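Putative dienelactone hydrolase (Klebsiella pneumoniae subsp. pneumoniae MGH 78578, PDB 3F67) is probably a hydrolase of the dienelactone hydrolase family, acting on ester bonds within an alpha/beta-hydrolase fold. Local coordinates at residues L32-V37 with G59-P65. Residues are numbered along the deposited sequence.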
loop_
_atom_site.group_PDB
_atom_site.type_symbol
_atom_site.label_atom_id
_atom_site.label_comp_id
_atom_site.label_asym_id
_atom_site.label_seq_id
_atom_site.Cartn_x
_atom_site.Cartn_y
_atom_site.Cartn_z
ATOM N N LEU A 32 -10.846 -12.161 10.827
ATOM C CA LEU A 32 -9.609 -12.387 10.067
ATOM C C LEU A 32 -8.643 -11.241 10.238
ATOM O O LEU A 32 -9.079 -10.098 10.394
ATOM C CB LEU A 32 -9.946 -12.510 8.562
ATOM C CG LEU A 32 -10.766 -13.776 8.217
ATOM C CD1 LEU A 32 -11.381 -13.538 6.828
ATOM C CD2 LEU A 32 -9.803 -14.947 8.216
ATOM N N PRO A 33 -7.331 -11.521 10.157
ATOM C CA PRO A 33 -6.391 -10.389 10.002
ATOM C C PRO A 33 -6.702 -9.671 8.675
ATOM O O PRO A 33 -7.064 -10.340 7.648
ATOM C CB PRO A 33 -4.998 -11.081 9.940
ATOM C CG PRO A 33 -5.315 -12.507 9.444
ATOM C CD PRO A 33 -6.705 -12.858 9.891
ATOM N N ILE A 34 -6.568 -8.343 8.667
ATOM C CA ILE A 34 -6.966 -7.526 7.522
ATOM C C ILE A 34 -5.716 -6.998 6.848
ATOM O O ILE A 34 -4.851 -6.446 7.541
ATOM C CB ILE A 34 -7.762 -6.290 8.022
ATOM C CG1 ILE A 34 -9.016 -6.742 8.817
ATOM C CG2 ILE A 34 -8.074 -5.314 6.859
ATOM C CD1 ILE A 34 -9.480 -5.694 9.798
ATOM N N VAL A 35 -5.626 -7.126 5.517
ATOM C CA VAL A 35 -4.576 -6.387 4.802
ATOM C C VAL A 35 -5.266 -5.387 3.867
ATOM O O VAL A 35 -5.911 -5.786 2.872
ATOM C CB VAL A 35 -3.607 -7.308 3.996
ATOM C CG1 VAL A 35 -2.537 -6.443 3.262
ATOM C CG2 VAL A 35 -2.949 -8.338 4.919
ATOM N N ILE A 36 -5.103 -4.105 4.161
ATOM C CA ILE A 36 -5.548 -3.080 3.178
ATOM C C ILE A 36 -4.471 -3.053 2.081
ATOM O O ILE A 36 -3.278 -3.039 2.395
ATOM C CB ILE A 36 -5.633 -1.765 3.854
ATOM C CG1 ILE A 36 -6.741 -1.797 4.953
ATOM C CG2 ILE A 36 -5.940 -0.637 2.822
ATOM C CD1 ILE A 36 -6.834 -0.453 5.694
ATOM N N VAL A 37 -4.884 -3.084 0.815
ATOM C CA VAL A 37 -3.935 -3.155 -0.300
ATOM C C VAL A 37 -4.049 -1.818 -1.037
ATOM O O VAL A 37 -5.149 -1.467 -1.534
ATOM C CB VAL A 37 -4.314 -4.293 -1.266
ATOM C CG1 VAL A 37 -3.365 -4.277 -2.480
ATOM C CG2 VAL A 37 -4.176 -5.671 -0.543
ATOM N N GLY A 59 -4.618 -16.433 4.040
ATOM C CA GLY A 59 -5.463 -16.343 5.233
ATOM C C GLY A 59 -5.932 -14.952 5.630
ATOM O O GLY A 59 -6.574 -14.816 6.683
ATOM N N TYR A 60 -5.679 -13.958 4.770
ATOM C CA TYR A 60 -6.026 -12.565 5.056
ATOM C C TYR A 60 -7.348 -12.139 4.385
ATOM O O TYR A 60 -7.717 -12.664 3.313
ATOM C CB TYR A 60 -4.908 -11.630 4.534
ATOM C CG TYR A 60 -3.645 -11.833 5.296
ATOM C CD1 TYR A 60 -3.525 -11.315 6.614
ATOM C CD2 TYR A 60 -2.570 -12.545 4.758
ATOM C CE1 TYR A 60 -2.372 -11.546 7.370
ATOM C CE2 TYR A 60 -1.426 -12.753 5.507
ATOM C CZ TYR A 60 -1.328 -12.238 6.797
ATOM O OH TYR A 60 -0.210 -12.452 7.549
ATOM N N LEU A 61 -8.055 -11.230 5.052
ATOM C CA LEU A 61 -9.135 -10.429 4.406
ATOM C C LEU A 61 -8.406 -9.261 3.755
ATOM O O LEU A 61 -7.953 -8.323 4.443
ATOM C CB LEU A 61 -10.165 -9.932 5.442
ATOM C CG LEU A 61 -11.134 -8.803 4.979
ATOM C CD1 LEU A 61 -11.877 -9.253 3.717
ATOM C CD2 LEU A 61 -12.133 -8.502 6.149
ATOM N N ALA A 62 -8.269 -9.316 2.435
ATOM C CA ALA A 62 -7.503 -8.293 1.719
ATOM C C ALA A 62 -8.474 -7.385 0.998
ATOM O O ALA A 62 -9.400 -7.866 0.303
ATOM C CB ALA A 62 -6.578 -8.976 0.663
ATOM N N ILE A 63 -8.278 -6.095 1.154
ATOM C CA ILE A 63 -9.284 -5.099 0.628
ATOM C C ILE A 63 -8.548 -4.015 -0.134
ATOM O O ILE A 63 -7.635 -3.405 0.423
ATOM C CB ILE A 63 -10.088 -4.430 1.788
ATOM C CG1 ILE A 63 -10.820 -5.503 2.608
ATOM C CG2 ILE A 63 -11.127 -3.433 1.201
ATOM C CD1 ILE A 63 -11.173 -4.998 4.045
ATOM N N ALA A 64 -8.912 -3.794 -1.413
ATOM C CA ALA A 64 -8.271 -2.740 -2.211
ATOM C C ALA A 64 -9.343 -1.685 -2.555
ATOM O O ALA A 64 -10.191 -1.931 -3.424
ATOM C CB ALA A 64 -7.735 -3.320 -3.521
ATOM N N PRO A 65 -9.260 -0.504 -1.934
ATOM C CA PRO A 65 -10.206 0.593 -2.255
ATOM C C PRO A 65 -9.804 1.384 -3.519
ATOM O O PRO A 65 -8.611 1.574 -3.798
ATOM C CB PRO A 65 -10.107 1.500 -1.014
ATOM C CG PRO A 65 -8.667 1.329 -0.542
ATOM C CD PRO A 65 -8.385 -0.173 -0.779
HETATM O O HOH W 1 -6.115 0.510 -3.379
#
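Four backbone hydrogen bonds zip strands 32-37 and 61-65 together in parallel: Leu61 N to Pro33 O (2.9 Å), Val35 N to Leu61 O (2.8 Å), Ile63 N to Val35 O (2.9 Å) and Val37 N to Ile63 O (2.8 Å). Pro65 has no amide hydrogen to give Val37 O, and where the ladder stops a water takes over, donating to Val37 O (2.9 Å) and Pro65 O (2.7 Å). On one face of the sheet Ile34 CG2 meets Ile63 CD1 at 4.2 Å, under helix 93-108. On the other, Val35 CG2 sits over the Tyr60 ring, 3.5 Å from its CD1, and Val37 CG2 lies 4.3 Å from Ala62 CB; helix 46-57 covers this side. That helix ends in a Schellman motif at Gly59, whose positive phi turns the chain into the second strand, completing a beta-alpha-beta crossover. With polar bonding confined to the backbone and aliphatic side chains dominating both faces, the pair is built as interior sheet of the alpha/beta-hydrolase core, sandwiched between helices.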